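GH3 beta-N-acetylglucosaminidase (Paenibacillaceae, PDB 6K5J) probably hydrolyses terminal beta-linked N-acetylglucosamine residues from oligosaccharides, as a family 3 glycoside hydrolase built on a TIM-barrel domain. Local coordinates at residues Thr12-Val17 / Ala311-Val316; Gly18-Ala23 / Arg328-Leu333; Leu37-His42 / Ala71-Val76; Val224-Thr229 / Asp262-Thr267; Ala244-Asn249 / Ala285-Glu290. All coordinates share one frame; numbering follows the deposited sequence.

All five contacts fall within the family 3 N-terminal domain, a TIM barrel. Interaction 1 and interaction 2 share helix 13-19 and cross along the chain, their centres about 11 Å apart; they bring the start of the domain against its last helices, 302-317 and 323-339. The other three are nested within the loop that interaction 1 closes and join neighbouring elements between those ends. Interaction 3, the first of them in sequence, joins two helix-to-strand turns, its centre about 23 Å from that of interaction 4. Interaction 4 pairs strands 226-229 and 264-266, and interaction 5 sets the loop before helix 249-258 against helix 281-291; their segments alternate along the chain.

Interaction 1 of 5, residues Thr12-Val17 / Ala311-Val316; sequences TLKQKV and ALLAAV
In the turn that presents Leu13 to Leu313, Gln15 OE1 accepts the backbone amide of Thr12, with Thr12 N 2.9 Å from Gln15 OE1. The donor lies in the carbonyl plane, on a lone pair. The exchange is mutual, for Thr12 OG1 takes up the amide Gln15 N in the first turn at 3.1 Å. This is a capping box, and it fixes the start of helix 13-19, whose first turn then faces helix 302-317 mainly through apolar side chains. The short helical segments 13-17 and 311-316 run at 127° to each other, their axes 10.0 Å apart at the nearest point. Leu13, with CG anti to the backbone N (chi1 178°), has its CG 3.8 Å from Leu313 CD1. Its branches also meet Val316 tip to tip, Leu13 CD1 standing 3.8 Å from Val316 CG1. One turn on, Val17 is the buried member of this row: its CG1 reaches Leu312 CB at 3.8 Å, while Val17 CG2 faces Leu313 CD1, the two side chains crossing at about a right angle. Leu313 is therefore shared, one methyl toward Leu13 and Val17 and the other, CD2, 4.1 Å from the aliphatic CG of Lys14. Lys16, which takes no part here, reaches a salt bridge with Asp327. Helix 323-339 touches Val316 through Ile326, and helix 281-291 packs on Leu312 through Val289, which places the contact where the barrel's opening helix meets helices 302-317 and 323-339, with helix 281-291 behind Leu312.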
# COMPACT_ATOMS: atom_id res chain seq x y z
N THR A 12 -15.25 8.39 30.31
CA THR A 12 -14.46 7.85 31.40
C THR A 12 -13.01 7.68 30.96
O THR A 12 -12.68 7.71 29.77
CB THR A 12 -15.01 6.51 31.86
OG1 THR A 12 -14.75 5.52 30.84
CG2 THR A 12 -16.52 6.60 32.08
N LEU A 13 -12.14 7.47 31.95
CA LEU A 13 -10.74 7.21 31.64
C LEU A 13 -10.58 5.99 30.74
O LEU A 13 -9.77 6.01 29.81
CB LEU A 13 -9.94 7.02 32.93
CG LEU A 13 -8.45 6.71 32.73
CD1 LEU A 13 -7.81 7.74 31.82
CD2 LEU A 13 -7.73 6.66 34.08
N LYS A 14 -11.34 4.92 31.01
CA LYS A 14 -11.21 3.73 30.18
C LYS A 14 -11.69 4.00 28.75
O LYS A 14 -11.12 3.47 27.79
CB LYS A 14 -11.99 2.57 30.80
CG LYS A 14 -11.13 1.64 31.66
CD LYS A 14 -11.85 0.32 31.97
CE LYS A 14 -11.95 -0.59 30.73
NZ LYS A 14 -10.63 -0.84 30.05
N GLN A 15 -12.73 4.82 28.59
CA GLN A 15 -13.16 5.19 27.25
C GLN A 15 -12.12 6.06 26.55
O GLN A 15 -11.91 5.93 25.33
CB GLN A 15 -14.49 5.94 27.29
CG GLN A 15 -15.71 5.09 27.53
CD GLN A 15 -16.93 5.96 27.70
OE1 GLN A 15 -16.97 6.84 28.57
NE2 GLN A 15 -17.93 5.76 26.84
N LYS A 16 -11.49 6.98 27.27
CA LYS A 16 -10.46 7.82 26.65
C LYS A 16 -9.29 6.97 26.19
O LYS A 16 -8.79 7.13 25.07
CB LYS A 16 -9.99 8.90 27.61
CG LYS A 16 -11.06 9.92 28.02
CD LYS A 16 -10.44 11.00 28.90
CE LYS A 16 -11.50 11.86 29.55
NZ LYS A 16 -10.88 12.89 30.42
N VAL A 17 -8.85 6.04 27.04
CA VAL A 17 -7.73 5.18 26.67
C VAL A 17 -8.10 4.32 25.47
O VAL A 17 -7.31 4.14 24.54
CB VAL A 17 -7.27 4.34 27.88
CG1 VAL A 17 -6.46 3.12 27.43
CG2 VAL A 17 -6.44 5.21 28.83
N ALA A 311 -1.54 -1.56 29.13
CA ALA A 311 -0.34 -0.77 29.39
C ALA A 311 -0.65 0.73 29.37
O ALA A 311 -0.11 1.49 30.18
CB ALA A 311 0.74 -1.12 28.38
N LEU A 312 -1.50 1.17 28.44
CA LEU A 312 -1.85 2.59 28.37
C LEU A 312 -2.61 3.02 29.60
O LEU A 312 -2.33 4.08 30.18
CB LEU A 312 -2.67 2.88 27.11
CG LEU A 312 -1.86 2.88 25.80
CD1 LEU A 312 -2.81 2.90 24.59
CD2 LEU A 312 -0.92 4.06 25.76
N LEU A 313 -3.59 2.22 30.02
CA LEU A 313 -4.33 2.53 31.24
C LEU A 313 -3.40 2.57 32.45
O LEU A 313 -3.47 3.50 33.27
CB LEU A 313 -5.45 1.51 31.45
CG LEU A 313 -6.37 1.82 32.62
CD1 LEU A 313 -7.15 3.11 32.38
CD2 LEU A 313 -7.33 0.66 32.89
N ALA A 314 -2.52 1.57 32.58
CA ALA A 314 -1.62 1.53 33.73
C ALA A 314 -0.68 2.74 33.75
O ALA A 314 -0.34 3.25 34.82
CB ALA A 314 -0.81 0.23 33.72
N ALA A 315 -0.26 3.20 32.56
CA ALA A 315 0.63 4.35 32.48
C ALA A 315 -0.07 5.63 32.96
O ALA A 315 0.56 6.47 33.60
CB ALA A 315 1.14 4.52 31.05
N VAL A 316 -1.36 5.78 32.66
CA VAL A 316 -2.08 6.93 33.21
C VAL A 316 -2.27 6.76 34.71
O VAL A 316 -2.13 7.71 35.48
CB VAL A 316 -3.44 7.12 32.50
CG1 VAL A 316 -4.24 8.26 33.16
CG2 VAL A 316 -3.22 7.37 31.01

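Interaction 2 of 5, residues Gly18-Ala23 / Arg328-Leu333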
# COMPACT_ATOMS: atom_id res chain seq x y z
N GLY A 18 -9.33 3.79 25.47
CA GLY A 18 -9.77 2.98 24.34
C GLY A 18 -9.77 3.72 23.02
O GLY A 18 -9.49 3.13 21.97
N GLN A 19 -10.07 5.03 23.05
CA GLN A 19 -10.05 5.83 21.82
C GLN A 19 -8.69 5.79 21.14
O GLN A 19 -8.61 5.97 19.92
CB GLN A 19 -10.43 7.28 22.12
CG GLN A 19 -11.91 7.51 22.27
CD GLN A 19 -12.68 7.13 21.02
OE1 GLN A 19 -12.55 7.76 19.97
NE2 GLN A 19 -13.49 6.08 21.13
N LEU A 20 -7.62 5.57 21.90
CA LEU A 20 -6.26 5.60 21.39
C LEU A 20 -5.84 4.31 20.68
O LEU A 20 -4.69 4.22 20.25
CB LEU A 20 -5.28 5.88 22.52
CG LEU A 20 -5.65 7.03 23.46
CD1 LEU A 20 -4.57 7.22 24.50
CD2 LEU A 20 -5.86 8.31 22.67
N VAL A 21 -6.72 3.33 20.54
CA VAL A 21 -6.33 2.03 19.99
C VAL A 21 -7.20 1.71 18.78
O VAL A 21 -8.42 1.89 18.81
CB VAL A 21 -6.43 0.92 21.05
CG1 VAL A 21 -6.14 -0.44 20.42
CG2 VAL A 21 -5.47 1.23 22.20
N MET A 22 -6.56 1.25 17.70
CA MET A 22 -7.25 0.68 16.55
C MET A 22 -6.86 -0.78 16.45
O MET A 22 -5.66 -1.11 16.46
CB MET A 22 -6.90 1.42 15.26
CG MET A 22 -7.52 0.78 14.01
SD MET A 22 -7.25 1.81 12.55
CE MET A 22 -8.65 2.94 12.63
N ALA A 23 -7.86 -1.66 16.35
CA ALA A 23 -7.62 -3.10 16.41
C ALA A 23 -8.23 -3.79 15.21
O ALA A 23 -9.23 -3.33 14.64
CB ALA A 23 -8.20 -3.72 17.69
N ARG A 328 -5.52 15.43 24.91
CA ARG A 328 -5.00 16.00 23.67
C ARG A 328 -5.26 15.06 22.49
O ARG A 328 -5.80 15.47 21.46
CB ARG A 328 -3.51 16.30 23.82
CG ARG A 328 -2.95 17.29 22.81
CD ARG A 328 -1.41 17.26 22.81
NE ARG A 328 -0.88 17.46 24.16
CZ ARG A 328 0.35 17.13 24.53
NH1 ARG A 328 1.19 16.61 23.66
NH2 ARG A 328 0.74 17.34 25.79
N SER A 329 -4.88 13.78 22.63
CA SER A 329 -5.12 12.81 21.55
C SER A 329 -6.60 12.54 21.35
O SER A 329 -7.06 12.45 20.21
CB SER A 329 -4.39 11.49 21.82
OG SER A 329 -2.99 11.65 21.74
N VAL A 330 -7.35 12.38 22.44
CA VAL A 330 -8.79 12.15 22.30
C VAL A 330 -9.43 13.29 21.52
O VAL A 330 -10.29 13.07 20.66
CB VAL A 330 -9.44 11.99 23.69
CG1 VAL A 330 -10.96 12.07 23.59
CG2 VAL A 330 -9.01 10.66 24.31
N GLY A 331 -9.01 14.53 21.79
CA GLY A 331 -9.58 15.66 21.07
C GLY A 331 -9.32 15.60 19.58
O GLY A 331 -10.21 15.89 18.77
N ARG A 332 -8.11 15.21 19.19
CA ARG A 332 -7.80 15.10 17.77
C ARG A 332 -8.61 13.99 17.11
O ARG A 332 -9.10 14.15 15.99
CB ARG A 332 -6.31 14.87 17.57
CG ARG A 332 -5.41 15.96 18.13
CD ARG A 332 -3.97 15.59 17.86
NE ARG A 332 -3.01 16.62 18.26
CZ ARG A 332 -2.06 16.46 19.18
NH1 ARG A 332 -1.91 15.30 19.82
NH2 ARG A 332 -1.22 17.46 19.44
N LEU A 333 -8.77 12.85 17.80
CA LEU A 333 -9.53 11.74 17.23
C LEU A 333 -11.02 12.08 17.12
O LEU A 333 -11.65 11.79 16.09
CB LEU A 333 -9.31 10.47 18.06
CG LEU A 333 -7.88 9.96 17.94
CD1 LEU A 333 -7.48 9.13 19.17
CD2 LEU A 333 -7.71 9.17 16.64
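Closure of the TIM barrel is what joins Leu20 to Ser329 and Leu333: the link between the first helix, 13-19, and the first strand, 21-23, lies against helix 323-339, which comes more than 300 residues later. Leu20 does most of the touching through one methyl. Its CG is anti to the carbonyl carbon (chi1 -47°), and from there CD2 enters the surface of the helix, 3.6 Å from Ser329 CB. The same CD2 lies 3.9 Å from Leu333 CD1, one helical turn further along, and the two leucine side chains cross at about a right angle. Val330 CG2 adds a looser approach, 4.3 Å from Gln19 CB. No hydrogen bond crosses the contact, and the nearby polar groups have partners of their own: Ser329 OG is bonded to Asp294 and Arg325, and Gln19 OE1 to Lys337. Beyond it, the backbones of Leu20 and Met22 bond to Ile296, so that strand 21-23 lies beside strand 296-298 and the ring of strands is closed. The carbonyl oxygen of Gln19 rests against a methyl group, with Gln19 O 3.4 Å from Leu333 CD1.

Interaction 3 of 5, residues Leu37-His42 / Ala71-Val76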
# COMPACT_ATOMS: atom_id res chain seq x y z
N LEU A 37 -13.94 -5.80 22.24
CA LEU A 37 -13.09 -4.64 21.99
C LEU A 37 -13.91 -3.35 21.97
O LEU A 37 -13.50 -2.33 22.52
CB LEU A 37 -12.34 -4.81 20.67
CG LEU A 37 -11.19 -5.83 20.61
CD1 LEU A 37 -10.78 -6.08 19.17
CD2 LEU A 37 -10.02 -5.36 21.43
N ILE A 38 -15.09 -3.40 21.34
CA ILE A 38 -15.91 -2.20 21.22
C ILE A 38 -16.62 -1.90 22.53
O ILE A 38 -16.57 -0.77 23.03
CB ILE A 38 -16.90 -2.35 20.05
CG1 ILE A 38 -16.16 -2.40 18.71
CG2 ILE A 38 -17.91 -1.20 20.08
CD1 ILE A 38 -17.05 -2.88 17.56
N THR A 39 -17.31 -2.90 23.10
CA THR A 39 -18.19 -2.63 24.24
C THR A 39 -17.45 -2.64 25.57
O THR A 39 -17.82 -1.89 26.48
CB THR A 39 -19.34 -3.64 24.28
OG1 THR A 39 -18.83 -4.94 24.60
CG2 THR A 39 -20.07 -3.68 22.94
N GLU A 40 -16.42 -3.46 25.72
CA GLU A 40 -15.72 -3.54 26.99
C GLU A 40 -14.42 -2.76 27.00
O GLU A 40 -14.09 -2.15 28.01
CB GLU A 40 -15.45 -5.00 27.35
CG GLU A 40 -16.75 -5.79 27.43
CD GLU A 40 -16.55 -7.24 27.81
OE1 GLU A 40 -15.43 -7.59 28.26
OE2 GLU A 40 -17.51 -8.03 27.66
N ASP A 41 -13.68 -2.75 25.90
CA ASP A 41 -12.44 -1.99 25.86
C ASP A 41 -12.58 -0.63 25.21
O ASP A 41 -11.63 0.15 25.23
CB ASP A 41 -11.36 -2.81 25.15
CG ASP A 41 -11.11 -4.16 25.83
OD1 ASP A 41 -10.93 -4.16 27.06
OD2 ASP A 41 -11.10 -5.19 25.13
N HIS A 42 -13.75 -0.33 24.64
CA HIS A 42 -14.06 1.01 24.13
C HIS A 42 -13.09 1.44 23.03
O HIS A 42 -12.71 2.62 22.94
CB HIS A 42 -14.06 2.05 25.27
CG HIS A 42 -14.83 1.62 26.49
ND1 HIS A 42 -16.21 1.57 26.52
CD2 HIS A 42 -14.41 1.24 27.72
CE1 HIS A 42 -16.61 1.17 27.72
NE2 HIS A 42 -15.54 0.97 28.46
N ALA A 71 -22.87 1.99 18.84
CA ALA A 71 -23.96 2.92 19.15
C ALA A 71 -24.82 2.37 20.28
O ALA A 71 -25.15 3.09 21.23
CB ALA A 71 -24.80 3.20 17.91
N GLU A 72 -25.18 1.09 20.19
CA GLU A 72 -26.08 0.49 21.16
C GLU A 72 -25.43 0.29 22.53
O GLU A 72 -26.16 0.09 23.51
CB GLU A 72 -26.60 -0.84 20.62
CG GLU A 72 -27.57 -0.66 19.46
CD GLU A 72 -28.08 -1.96 18.89
OE1 GLU A 72 -27.61 -3.04 19.33
OE2 GLU A 72 -28.95 -1.90 18.01
N SER A 73 -24.11 0.35 22.62
CA SER A 73 -23.39 0.28 23.89
C SER A 73 -22.90 1.65 24.35
O SER A 73 -22.05 1.71 25.26
CB SER A 73 -22.22 -0.70 23.78
OG SER A 73 -21.28 -0.29 22.79
N ASP A 74 -23.40 2.73 23.75
CA ASP A 74 -23.08 4.11 24.12
C ASP A 74 -21.59 4.39 24.03
O ASP A 74 -21.01 5.07 24.88
CB ASP A 74 -23.63 4.44 25.51
CG ASP A 74 -25.14 4.44 25.54
OD1 ASP A 74 -25.75 5.08 24.65
OD2 ASP A 74 -25.73 3.76 26.41
N ASN A 75 -20.97 3.88 22.98
CA ASN A 75 -19.58 4.18 22.69
C ASN A 75 -19.47 5.14 21.50
O ASN A 75 -20.38 5.27 20.68
CB ASN A 75 -18.79 2.90 22.42
CG ASN A 75 -18.41 2.19 23.70
OD1 ASN A 75 -17.56 2.66 24.45
ND2 ASN A 75 -19.05 1.05 23.97
N VAL A 76 -18.33 5.82 21.43
CA VAL A 76 -18.08 6.78 20.35
C VAL A 76 -18.11 6.05 19.01
O VAL A 76 -17.66 4.89 18.94
CB VAL A 76 -16.72 7.48 20.58
CG1 VAL A 76 -16.36 8.41 19.45
CG2 VAL A 76 -16.75 8.24 21.91
O HOH W 1 -19.69 -0.21 26.83
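Both His42 and Asn75 hold CG anti to their own carbonyl carbon, with chi1 at -47° and -79°, and their side chains meet at about a right angle between two turns. The ring of His42 donates through ND1, 2.7 Å from Asn75 OD1. The bond lies close to the ring plane and strikes the amide oxygen in its own plane, on a lone pair, although ring and amide are turned 49° from each other. The other end of the amide is gripped as well. Asn75 ND2 donates to Ser73 OG at 2.9 Å, nearly in the amide plane, and also to a water at 3.2 Å that in turn donates to the carbonyl oxygen of Thr39. Two partners on the nitrogen and one on the oxygen thus fix the rotation of the amide. Both segments are helix-to-strand turns of the TIM barrel: residues 37-42 leave helix 32-39 for strand 45-47, and residues 71-76 leave helix 56-72 for strand 79-81. The second helix ends in a Schellman motif, with Asp74 at its positive-phi position and Asn75 N bonded to Ala70 O. An alanine in place of Asn75 would probably leave His42 ND1 without its acceptor and the ring free to turn, and would deprive the water of one of its two anchors. Beside it, Thr39 CG2 packs 3.6 Å from Ser73 OG, a hydroxyl whose main further partner is Ile69 O, with Ala70 O also within bonding distance. Thr39 OG1 is itself held by Arg35 O, and Gln15 of helix 13-19 packs on both His42 and Asn75.

Interaction 4 of 5, residues Val224-Thr229 / Asp262-Thr267; sequences VDAVMT and DGVVVT
Val227 is gripped on both its amide and its carbonyl by the neighbouring strand: Val227 N donates to Val264 O at 2.9 Å, and Val227 O accepts from Val266 N at 2.7 Å. Val266 O then receives Thr229 N at 2.9 Å, and a weak bond from Val264 N to Asp225 O starts the series. Alternate amides and carbonyls are thereby used up in the pattern of parallel strands, in register from Ala226 beside Val264 to Met228 beside Val266. Val265 N is bonded instead to Asp294 OD2, and Thr267 OG1 to Leu297 N. Thr267 O, by contrast, is buried with no partner in the model. Thr229 sets its hydroxyl between the backbone N and the carbonyl carbon (chi1 66°), where OG1 bonds to Thr245 OG1, while CG2 packs 3.8 Å from Val265 CG1. An alanine here would probably leave Thr245 without that hydroxyl mate and open a gap beside Val265. Met228 lies on the face shared with Ala226 and Val266, and the side chain of Met228 comes within about 4 Å of a bound N-acetylglucosamine. Strand 178-184 bonds the far edge of strand 226-229, and Val265 bonds Leu295 next to strand 296-298. Helix 249-258 covers Val227 and Val265, completing a beta-alpha-beta unit of the TIM barrel, and helix 323-339 packs on Val264 through Leu333 and Leu336.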
# COMPACT_ATOMS: atom_id res chain seq x y z
N VAL A 224 -4.31 17.30 5.80
CA VAL A 224 -4.37 15.84 5.76
C VAL A 224 -4.89 15.32 7.10
O VAL A 224 -4.46 15.78 8.16
CB VAL A 224 -3.00 15.21 5.40
CG1 VAL A 224 -1.94 15.56 6.44
CG2 VAL A 224 -3.14 13.68 5.21
N ASP A 225 -5.80 14.36 7.04
CA ASP A 225 -6.51 13.92 8.24
C ASP A 225 -5.59 13.17 9.21
O ASP A 225 -5.79 13.27 10.43
CB ASP A 225 -7.69 13.02 7.87
CG ASP A 225 -8.88 13.80 7.37
OD1 ASP A 225 -8.88 15.05 7.49
OD2 ASP A 225 -9.82 13.17 6.85
N ALA A 226 -4.61 12.43 8.70
CA ALA A 226 -3.78 11.61 9.58
C ALA A 226 -2.42 11.40 8.95
O ALA A 226 -2.25 11.52 7.73
CB ALA A 226 -4.46 10.27 9.91
N VAL A 227 -1.43 11.14 9.81
CA VAL A 227 -0.06 10.79 9.43
C VAL A 227 0.31 9.52 10.19
O VAL A 227 0.11 9.44 11.41
CB VAL A 227 0.91 11.94 9.77
CG1 VAL A 227 2.38 11.55 9.49
CG2 VAL A 227 0.55 13.23 9.01
N MET A 228 0.83 8.52 9.47
CA MET A 228 1.33 7.29 10.09
C MET A 228 2.85 7.32 10.14
O MET A 228 3.51 7.73 9.18
CB MET A 228 0.86 6.04 9.34
CG MET A 228 1.52 4.74 9.81
SD MET A 228 0.97 3.29 8.86
CE MET A 228 -0.69 3.07 9.49
N THR A 229 3.42 6.87 11.26
CA THR A 229 4.86 6.91 11.45
C THR A 229 5.54 5.70 10.82
O THR A 229 4.89 4.72 10.43
CB THR A 229 5.20 6.98 12.95
OG1 THR A 229 4.80 5.75 13.58
CG2 THR A 229 4.49 8.12 13.62
N ASP A 262 -1.15 19.25 13.83
CA ASP A 262 -2.01 19.01 14.98
C ASP A 262 -3.09 17.98 14.68
O ASP A 262 -4.05 17.85 15.45
CB ASP A 262 -2.63 20.32 15.48
CG ASP A 262 -3.27 20.19 16.87
OD1 ASP A 262 -2.72 19.47 17.75
OD2 ASP A 262 -4.34 20.81 17.09
N GLY A 263 -2.95 17.23 13.59
CA GLY A 263 -3.90 16.19 13.26
C GLY A 263 -3.58 14.88 13.95
O GLY A 263 -2.75 14.80 14.86
N VAL A 264 -4.22 13.82 13.46
CA VAL A 264 -4.10 12.51 14.08
C VAL A 264 -2.81 11.85 13.63
O VAL A 264 -2.53 11.76 12.43
CB VAL A 264 -5.32 11.64 13.72
CG1 VAL A 264 -5.06 10.17 14.12
CG2 VAL A 264 -6.60 12.19 14.38
N VAL A 265 -2.02 11.36 14.59
CA VAL A 265 -0.80 10.64 14.29
C VAL A 265 -1.01 9.18 14.68
O VAL A 265 -1.35 8.88 15.83
CB VAL A 265 0.41 11.26 14.99
CG1 VAL A 265 1.63 10.36 14.85
CG2 VAL A 265 0.70 12.62 14.38
N VAL A 266 -0.84 8.28 13.70
CA VAL A 266 -1.05 6.84 13.88
C VAL A 266 0.30 6.14 13.91
O VAL A 266 1.18 6.45 13.10
CB VAL A 266 -1.91 6.26 12.75
CG1 VAL A 266 -2.32 4.82 13.08
CG2 VAL A 266 -3.13 7.15 12.46
N THR A 267 0.46 5.19 14.82
CA THR A 267 1.64 4.34 14.72
C THR A 267 1.50 3.40 13.53
O THR A 267 0.40 2.97 13.19
CB THR A 267 1.85 3.50 15.99
OG1 THR A 267 0.88 2.45 16.06
CG2 THR A 267 1.76 4.37 17.24

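Interaction 5 of 5, residues Ala244-Asn249 / Ala285-Glu290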
# COMPACT_ATOMS: atom_id res chain seq x y z
N ALA A 244 11.21 6.27 14.73
CA ALA A 244 10.37 7.47 14.68
C ALA A 244 9.07 7.28 15.47
O ALA A 244 8.61 8.19 16.15
CB ALA A 244 10.06 7.84 13.23
N THR A 245 8.49 6.08 15.38
CA THR A 245 7.25 5.77 16.10
C THR A 245 7.36 6.02 17.60
O THR A 245 6.37 6.39 18.24
CB THR A 245 6.88 4.30 15.86
OG1 THR A 245 6.73 4.09 14.45
CG2 THR A 245 5.58 3.93 16.57
N LEU A 246 8.55 5.82 18.18
CA LEU A 246 8.75 5.94 19.61
C LEU A 246 9.60 7.15 20.00
O LEU A 246 10.07 7.22 21.14
CB LEU A 246 9.40 4.65 20.15
CG LEU A 246 8.69 3.36 19.77
CD1 LEU A 246 9.33 2.14 20.44
CD2 LEU A 246 7.19 3.42 20.10
N SER A 247 9.80 8.10 19.09
CA SER A 247 10.73 9.21 19.30
C SER A 247 9.98 10.52 19.47
O SER A 247 9.33 10.99 18.53
CB SER A 247 11.69 9.33 18.12
OG SER A 247 12.33 10.58 18.13
N SER A 248 10.09 11.12 20.66
CA SER A 248 9.50 12.45 20.82
C SER A 248 10.19 13.46 19.92
O SER A 248 9.55 14.41 19.46
CB SER A 248 9.53 12.89 22.29
OG SER A 248 10.84 12.81 22.81
N ASN A 249 11.48 13.26 19.62
CA ASN A 249 12.17 14.16 18.69
C ASN A 249 11.51 14.17 17.31
O ASN A 249 11.36 15.23 16.69
CB ASN A 249 13.64 13.77 18.55
CG ASN A 249 14.50 14.36 19.64
OD1 ASN A 249 14.00 14.74 20.69
ND2 ASN A 249 15.80 14.41 19.41
N ALA A 285 3.30 0.76 23.00
CA ALA A 285 2.10 1.59 23.02
C ALA A 285 2.29 2.81 23.91
O ALA A 285 2.01 3.95 23.50
CB ALA A 285 0.90 0.77 23.50
N VAL A 286 2.76 2.59 25.14
CA VAL A 286 3.00 3.69 26.07
C VAL A 286 4.02 4.66 25.50
O VAL A 286 3.83 5.88 25.52
CB VAL A 286 3.45 3.13 27.44
CG1 VAL A 286 3.85 4.27 28.39
CG2 VAL A 286 2.36 2.27 28.04
N GLN A 287 5.12 4.13 24.97
CA GLN A 287 6.18 5.00 24.46
C GLN A 287 5.73 5.76 23.22
O GLN A 287 6.18 6.90 23.00
CB GLN A 287 7.43 4.18 24.17
CG GLN A 287 8.30 3.96 25.39
CD GLN A 287 9.45 3.03 25.11
OE1 GLN A 287 9.47 1.89 25.58
NE2 GLN A 287 10.41 3.50 24.34
N ALA A 288 4.85 5.17 22.41
CA ALA A 288 4.33 5.88 21.24
C ALA A 288 3.48 7.08 21.65
O ALA A 288 3.59 8.16 21.06
CB ALA A 288 3.51 4.92 20.38
N VAL A 289 2.61 6.91 22.65
CA VAL A 289 1.83 8.06 23.12
C VAL A 289 2.76 9.11 23.71
O VAL A 289 2.63 10.31 23.43
CB VAL A 289 0.77 7.61 24.14
CG1 VAL A 289 0.15 8.83 24.82
CG2 VAL A 289 -0.31 6.76 23.45
N GLU A 290 3.75 8.68 24.50
CA GLU A 290 4.69 9.64 25.07
C GLU A 290 5.44 10.39 23.99
O GLU A 290 5.74 11.58 24.14
CB GLU A 290 5.67 8.91 26.00
CG GLU A 290 5.03 8.43 27.30
CD GLU A 290 6.05 7.76 28.21
OE1 GLU A 290 6.71 6.80 27.76
OE2 GLU A 290 6.20 8.20 29.38
O HOH W 2 8.55 7.64 24.12
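Leu246 lies with one branch laid on helix 281-291, over the peptide that joins Gln287 to Ala288. Its CG is anti to the carbonyl carbon (chi1 -52°), and the methyl CD2 meets the helix backbone 3.7 Å from Ala288 N. The same methyl comes 4.0 Å from Ala288 CB and 4.1 Å from Gln287 CB, so that a single carbon spans two neighbouring residues of the helix. Gln287 points its CB toward the loop, and its chain continues extended beyond CG. Ala288 is also approached by the backbone of Thr245: Thr245 O stands 3.7 Å from Ala288 CA and is buried there with no polar partner in the model. Thr245 CG2 meets Ala288 CB more loosely, at 4.4 Å. In the TIM barrel, residues 244-249 follow strand 226-229 and lead into helix 249-258, while helix 281-291 is the next long helix round the outside, so the contact joins the loop leading into one outer helix to a later helix of the same outer layer. Ile296 of strand 296-298 packs beneath Ala288 on the inner side. Ser247 faces away from the helix, where its OG caps Val250 N and is bonded to Glu238. On the outer side a water donates to Gln287 O at 2.7 Å and, weakly, to Leu246 O. At the far end Ser248 CB lies 4.4 Å from Glu290 O.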